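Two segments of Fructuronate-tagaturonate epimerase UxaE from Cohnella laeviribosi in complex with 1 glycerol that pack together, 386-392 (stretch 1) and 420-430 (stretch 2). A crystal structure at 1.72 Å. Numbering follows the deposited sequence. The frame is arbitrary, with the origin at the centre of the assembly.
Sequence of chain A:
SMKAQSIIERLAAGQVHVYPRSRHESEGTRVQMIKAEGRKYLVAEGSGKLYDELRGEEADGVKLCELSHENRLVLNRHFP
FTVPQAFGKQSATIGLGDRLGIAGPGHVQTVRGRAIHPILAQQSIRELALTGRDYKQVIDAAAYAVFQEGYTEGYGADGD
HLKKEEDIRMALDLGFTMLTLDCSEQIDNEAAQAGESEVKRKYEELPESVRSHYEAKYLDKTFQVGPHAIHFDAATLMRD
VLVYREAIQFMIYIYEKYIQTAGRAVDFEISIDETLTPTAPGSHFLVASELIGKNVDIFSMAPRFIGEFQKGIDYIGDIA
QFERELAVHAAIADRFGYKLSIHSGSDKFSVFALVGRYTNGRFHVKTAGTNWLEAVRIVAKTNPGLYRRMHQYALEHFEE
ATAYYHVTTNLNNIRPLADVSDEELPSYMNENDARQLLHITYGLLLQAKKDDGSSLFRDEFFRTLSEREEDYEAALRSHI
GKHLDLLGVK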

ATOM      1  N   LEU A 386      -4.472  -3.908  27.409  1.00 22.12           N
ATOM      2  CA  LEU A 386      -3.539  -4.263  26.344  1.00 19.69           C
ATOM      3  C   LEU A 386      -2.978  -3.014  25.679  1.00 19.29           C
ATOM      4  O   LEU A 386      -1.778  -2.946  25.396  1.00 20.02           O
ATOM      5  CB  LEU A 386      -4.225  -5.161  25.306  1.00 18.72           C
ATOM      6  CG  LEU A 386      -3.375  -5.558  24.095  1.00 19.26           C
ATOM      7  CD1 LEU A 386      -2.119  -6.308  24.525  1.00 20.89           C
ATOM      8  CD2 LEU A 386      -4.189  -6.395  23.095  1.00 17.04           C
ATOM      9  N   TYR A 387      -3.829  -2.015  25.434  1.00 18.13           N
ATOM     10  CA  TYR A 387      -3.338  -0.779  24.830  1.00 17.81           C
ATOM     11  C   TYR A 387      -2.217  -0.167  25.673  1.00 21.23           C
ATOM     12  O   TYR A 387      -1.169   0.229  25.141  1.00 19.38           O
ATOM     13  CB  TYR A 387      -4.468   0.242  24.624  1.00 19.48           C
ATOM     14  CG  TYR A 387      -3.859   1.485  24.026  1.00 18.80           C
ATOM     15  CD1 TYR A 387      -3.661   1.582  22.650  1.00 19.73           C
ATOM     16  CD2 TYR A 387      -3.379   2.513  24.838  1.00 19.88           C
ATOM     17  CE1 TYR A 387      -3.039   2.687  22.097  1.00 18.64           C
ATOM     18  CE2 TYR A 387      -2.742   3.616  24.292  1.00 19.30           C
ATOM     19  CZ  TYR A 387      -2.580   3.697  22.919  1.00 18.60           C
ATOM     20  OH  TYR A 387      -1.946   4.796  22.392  1.00 19.57           O
ATOM     21  N   ARG A 388      -2.429  -0.061  26.987  1.00 20.39           N
ATOM     22  CA  ARG A 388      -1.410   0.538  27.857  1.00 21.72           C
ATOM     23  C   ARG A 388      -0.086  -0.205  27.753  1.00 20.94           C
ATOM     24  O   ARG A 388       0.982   0.416  27.665  1.00 22.01           O
ATOM     25  CB  ARG A 388      -1.879   0.551  29.313  1.00 21.39           C
ATOM     26  CG  ARG A 388      -3.070   1.428  29.588  1.00 20.94           C
ATOM     27  CD  ARG A 388      -3.411   1.462  31.096  1.00 27.36           C
ATOM     28  NE  ARG A 388      -4.601   2.272  31.316  1.00 24.19           N
ATOM     29  CZ  ARG A 388      -4.590   3.589  31.508  1.00 23.85           C
ATOM     30  NH1 ARG A 388      -3.441   4.261  31.539  1.00 26.46           N
ATOM     31  NH2 ARG A 388      -5.731   4.230  31.660  1.00 25.13           N
ATOM     32  N   ARG A 389      -0.131  -1.538  27.762  1.00 20.81           N
ATOM     33  CA  ARG A 389       1.102  -2.305  27.645  1.00 18.78           C
ATOM     34  C   ARG A 389       1.784  -2.068  26.303  1.00 21.89           C
ATOM     35  O   ARG A 389       3.015  -1.943  26.238  1.00 21.23           O
ATOM     36  CB  ARG A 389       0.805  -3.788  27.858  1.00 22.25           C
ATOM     37  CG  ARG A 389       0.402  -4.110  29.298  1.00 25.99           C
ATOM     38  CD  ARG A 389       0.043  -5.569  29.450  1.00 28.14           C
ATOM     39  NE  ARG A 389       1.090  -6.412  28.891  1.00 29.85           N
ATOM     40  CZ  ARG A 389       0.889  -7.354  27.977  1.00 27.51           C
ATOM     41  NH1 ARG A 389      -0.335  -7.587  27.516  1.00 29.32           N
ATOM     42  NH2 ARG A 389       1.914  -8.065  27.529  1.00 27.18           N
ATOM     43  N   MET A 390       1.003  -2.015  25.216  1.00 22.19           N
ATOM     44  CA  MET A 390       1.577  -1.783  23.888  1.00 17.93           C
ATOM     45  C   MET A 390       2.141  -0.368  23.765  1.00 18.83           C
ATOM     46  O   MET A 390       3.223  -0.170  23.201  1.00 19.11           O
ATOM     47  CB  MET A 390       0.519  -2.038  22.803  1.00 19.35           C
ATOM     48  CG  MET A 390       0.041  -3.498  22.714  1.00 18.98           C
ATOM     49  SD  MET A 390      -1.203  -3.865  21.414  1.00 15.04           S
ATOM     50  CE  MET A 390      -0.235  -3.605  19.924  1.00 22.93           C
ATOM     51  N   HIS A 391       1.414   0.626  24.280  1.00 18.84           N
ATOM     52  CA  HIS A 391       1.858   2.015  24.194  1.00 18.43           C
ATOM     53  C   HIS A 391       3.157   2.210  24.969  1.00 22.03           C
ATOM     54  O   HIS A 391       4.113   2.816  24.469  1.00 20.16           O
ATOM     55  CB  HIS A 391       0.726   2.915  24.711  1.00 18.22           C
ATOM     56  CG  HIS A 391       1.036   4.385  24.766  1.00 20.83           C
ATOM     57  ND1 HIS A 391       0.259   5.326  24.118  1.00 19.38           N
ATOM     58  CD2 HIS A 391       1.980   5.083  25.448  1.00 21.29           C
ATOM     59  CE1 HIS A 391       0.722   6.535  24.379  1.00 18.15           C
ATOM     60  NE2 HIS A 391       1.770   6.417  25.178  1.00 20.68           N
ATOM     61  N   GLN A 392       3.229   1.644  26.178  1.00 21.36           N
ATOM     62  CA  GLN A 392       4.439   1.782  26.986  1.00 22.64           C
ATOM     63  C   GLN A 392       5.630   1.099  26.322  1.00 21.86           C
ATOM     64  O   GLN A 392       6.748   1.631  26.334  1.00 20.44           O
ATOM     65  CB  GLN A 392       4.197   1.213  28.387  1.00 23.96           C
ATOM     66  CG  GLN A 392       5.273   1.599  29.397  1.00 30.68           C
ATOM     67  CD  GLN A 392       5.455   3.105  29.525  1.00 28.73           C
ATOM     68  OE1 GLN A 392       4.493   3.850  29.745  1.00 30.35           O
ATOM     69  NE2 GLN A 392       6.700   3.561  29.394  1.00 33.44           N
TER
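Stretch 2 420-430: VSDEELPSYMN

Stretch 2 (420-430) crosses one side of the helix formed by stretch 1 (386-392) at a steep slant, meeting it through Tyr387, Arg388 and His391; the two bury 382 Å² between them. Val420 and Ser421 are extended, and 422-428 have helical phi/psi without the regular bonds. At the points of nearest register, the CA of Leu425 is 7.9 Å from that of Tyr387, and the CA of Tyr428 is 9.7 Å from that of His391. Val420 offers its carbonyl to the guanidinium of Arg388, with NH2 of Arg388 donating to O of Val420 at 2.9 Å and NH1 of Arg388 adding a weak bond to the same O of Val420 at 3.4 Å. The CA-to-CB bond of Ser421 points away from the helix; N of Ser421 donates to OE1 of Glu424 (2.9 Å), within the stretch. Asp422 closes a salt bridge: its OD1 accepts from Arg388 NH2 at 2.7 Å and from Arg388 NE at 3.0 Å, near the guanidinium plane. Glu423 and Glu424 make no contact with the helix. Leu425 points toward it, placing CD1 over one face of the guanidinium, 3.8 Å from NE of Arg388, and CD2 4.0 Å from CD2 of Tyr387, so one leucine packs on both residues. Pro426 points away and Ser427 is out of reach, its OG bonded back to O of Glu424 at 2.5 Å, a very short contact. Tyr428 returns to the interface. Its ring lies nearly parallel to that of Tyr387 (20°) but is slid aside, with CD2 of Tyr428 3.7 Å from CE2 of Tyr387, while CE1 of His391 sits over one face, 3.7 Å from CZ of Tyr428. A hydrogen bond between Tyr387 OH and His391 ND1 (2.8 Å) links these two partners. Met429 brings CE within 3.7 Å of OH of Tyr387, and Asn430 lies beyond the contact.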

ATOM      1  N   VAL A 420      -3.837   9.472  32.027  1.00 24.66           N
ATOM      2  CA  VAL A 420      -4.996   9.331  31.158  1.00 25.78           C
ATOM      3  C   VAL A 420      -5.813   8.136  31.631  1.00 26.62           C
ATOM      4  O   VAL A 420      -5.255   7.100  32.000  1.00 24.91           O
ATOM      5  CB  VAL A 420      -4.583   9.181  29.675  1.00 25.67           C
ATOM      6  CG1 VAL A 420      -3.738  10.368  29.257  1.00 22.47           C
ATOM      7  CG2 VAL A 420      -3.791   7.927  29.472  1.00 28.66           C
ATOM      8  N   SER A 421      -7.133   8.297  31.647  1.00 25.87           N
ATOM      9  CA  SER A 421      -8.018   7.228  32.084  1.00 27.25           C
ATOM     10  C   SER A 421      -8.247   6.241  30.948  1.00 28.49           C
ATOM     11  O   SER A 421      -7.952   6.516  29.786  1.00 24.49           O
ATOM     12  CB  SER A 421      -9.356   7.787  32.556  1.00 28.14           C
ATOM     13  OG  SER A 421     -10.098   8.301  31.462  1.00 31.38           O
ATOM     14  N   ASP A 422      -8.794   5.073  31.295  1.00 27.05           N
ATOM     15  CA  ASP A 422      -9.120   4.097  30.260  1.00 27.74           C
ATOM     16  C   ASP A 422     -10.043   4.701  29.210  1.00 26.44           C
ATOM     17  O   ASP A 422      -9.862   4.479  28.005  1.00 26.96           O
ATOM     18  CB  ASP A 422      -9.762   2.860  30.887  1.00 29.10           C
ATOM     19  CG  ASP A 422      -8.752   1.948  31.561  1.00 32.72           C
ATOM     20  OD1 ASP A 422      -7.543   2.260  31.543  1.00 32.71           O
ATOM     21  OD2 ASP A 422      -9.173   0.897  32.109  1.00 36.06           O
ATOM     22  N   GLU A 423     -11.033   5.482  29.649  1.00 25.80           N
ATOM     23  CA  GLU A 423     -11.982   6.074  28.715  1.00 27.90           C
ATOM     24  C   GLU A 423     -11.300   7.042  27.761  1.00 26.35           C
ATOM     25  O   GLU A 423     -11.803   7.278  26.658  1.00 25.87           O
ATOM     26  CB  GLU A 423     -13.096   6.788  29.480  1.00 33.21           C
ATOM     27  CG  GLU A 423     -13.688   5.974  30.621  1.00 40.61           C
ATOM     28  CD  GLU A 423     -13.031   6.276  31.960  1.00 43.88           C
ATOM     29  OE1 GLU A 423     -13.385   7.308  32.580  1.00 52.64           O
ATOM     30  OE2 GLU A 423     -12.165   5.479  32.390  1.00 37.98           O
ATOM     31  N   GLU A 424     -10.170   7.612  28.169  1.00 25.45           N
ATOM     32  CA  GLU A 424      -9.449   8.595  27.370  1.00 26.94           C
ATOM     33  C   GLU A 424      -8.382   7.987  26.468  1.00 24.72           C
ATOM     34  O   GLU A 424      -7.873   8.689  25.588  1.00 23.74           O
ATOM     35  CB  GLU A 424      -8.762   9.626  28.268  1.00 30.31           C
ATOM     36  CG  GLU A 424      -9.678  10.557  29.023  1.00 34.36           C
ATOM     37  CD  GLU A 424      -8.911  11.383  30.052  1.00 35.59           C
ATOM     38  OE1 GLU A 424      -7.952  10.847  30.645  1.00 34.34           O
ATOM     39  OE2 GLU A 424      -9.257  12.564  30.267  1.00 41.62           O
ATOM     40  N   LEU A 425      -7.997   6.731  26.684  1.00 21.10           N
ATOM     41  CA  LEU A 425      -6.952   6.128  25.859  1.00 21.74           C
ATOM     42  C   LEU A 425      -7.200   6.256  24.361  1.00 20.37           C
ATOM     43  O   LEU A 425      -6.226   6.504  23.628  1.00 19.52           O
ATOM     44  CB  LEU A 425      -6.767   4.654  26.250  1.00 21.78           C
ATOM     45  CG  LEU A 425      -6.145   4.409  27.632  1.00 23.05           C
ATOM     46  CD1 LEU A 425      -6.124   2.929  27.905  1.00 21.53           C
ATOM     47  CD2 LEU A 425      -4.721   4.965  27.745  1.00 19.23           C
ATOM     48  N   PRO A 426      -8.428   6.125  23.840  1.00 20.62           N
ATOM     49  CA  PRO A 426      -8.615   6.261  22.386  1.00 19.28           C
ATOM     50  C   PRO A 426      -8.237   7.627  21.839  1.00 21.30           C
ATOM     51  O   PRO A 426      -7.937   7.729  20.641  1.00 19.83           O
ATOM     52  CB  PRO A 426     -10.113   5.985  22.197  1.00 22.86           C
ATOM     53  CG  PRO A 426     -10.460   5.074  23.333  1.00 20.74           C
ATOM     54  CD  PRO A 426      -9.649   5.598  24.487  1.00 21.59           C
ATOM     55  N   SER A 427      -8.229   8.668  22.679  1.00 21.12           N
ATOM     56  CA  SER A 427      -7.873  10.005  22.214  1.00 21.78           C
ATOM     57  C   SER A 427      -6.438  10.067  21.703  1.00 18.52           C
ATOM     58  O   SER A 427      -6.119  10.926  20.869  1.00 18.83           O
ATOM     59  CB  SER A 427      -8.097  11.029  23.332  1.00 21.51           C
ATOM     60  OG  SER A 427      -7.259  10.791  24.454  1.00 25.26           O
ATOM     61  N   TYR A 428      -5.558   9.176  22.178  1.00 19.12           N
ATOM     62  CA  TYR A 428      -4.198   9.136  21.641  1.00 18.64           C
ATOM     63  C   TYR A 428      -4.196   8.971  20.126  1.00 18.51           C
ATOM     64  O   TYR A 428      -3.341   9.537  19.432  1.00 17.64           O
ATOM     65  CB  TYR A 428      -3.415   7.981  22.253  1.00 18.98           C
ATOM     66  CG  TYR A 428      -2.888   8.191  23.650  1.00 17.41           C
ATOM     67  CD1 TYR A 428      -2.042   9.258  23.954  1.00 17.56           C
ATOM     68  CD2 TYR A 428      -3.197   7.282  24.657  1.00 18.79           C
ATOM     69  CE1 TYR A 428      -1.535   9.419  25.243  1.00 20.81           C
ATOM     70  CE2 TYR A 428      -2.698   7.439  25.944  1.00 20.56           C
ATOM     71  CZ  TYR A 428      -1.872   8.500  26.227  1.00 21.32           C
ATOM     72  OH  TYR A 428      -1.379   8.623  27.509  1.00 20.22           O
ATOM     73  N   MET A 429      -5.112   8.157  19.595  1.00 15.25           N
ATOM     74  CA  MET A 429      -5.097   7.869  18.164  1.00 16.97           C
ATOM     75  C   MET A 429      -5.682   9.004  17.336  1.00 16.38           C
ATOM     76  O   MET A 429      -5.811   8.871  16.110  1.00 18.14           O
ATOM     77  CB  MET A 429      -5.816   6.543  17.882  1.00 18.81           C
ATOM     78  CG  MET A 429      -4.998   5.305  18.321  1.00 19.72           C
ATOM     79  SD  MET A 429      -3.314   5.116  17.637  1.00 12.36           S
ATOM     80  CE  MET A 429      -2.339   5.946  18.912  1.00 18.51           C
ATOM     81  N   ASN A 430      -5.999  10.129  17.974  1.00 15.73           N
ATOM     82  CA  ASN A 430      -6.327  11.366  17.284  1.00 17.90           C
ATOM     83  C   ASN A 430      -5.200  12.389  17.327  1.00 20.12           C
ATOM     84  O   ASN A 430      -5.370  13.482  16.792  1.00 24.42           O
ATOM     85  CB  ASN A 430      -7.583  12.006  17.885  1.00 18.27           C
ATOM     86  CG  ASN A 430      -8.815  11.162  17.683  1.00 22.66           C
ATOM     87  OD1 ASN A 430      -8.945  10.478  16.666  1.00 22.60           O
ATOM     88  ND2 ASN A 430      -9.714  11.182  18.659  1.00 23.69           N
TER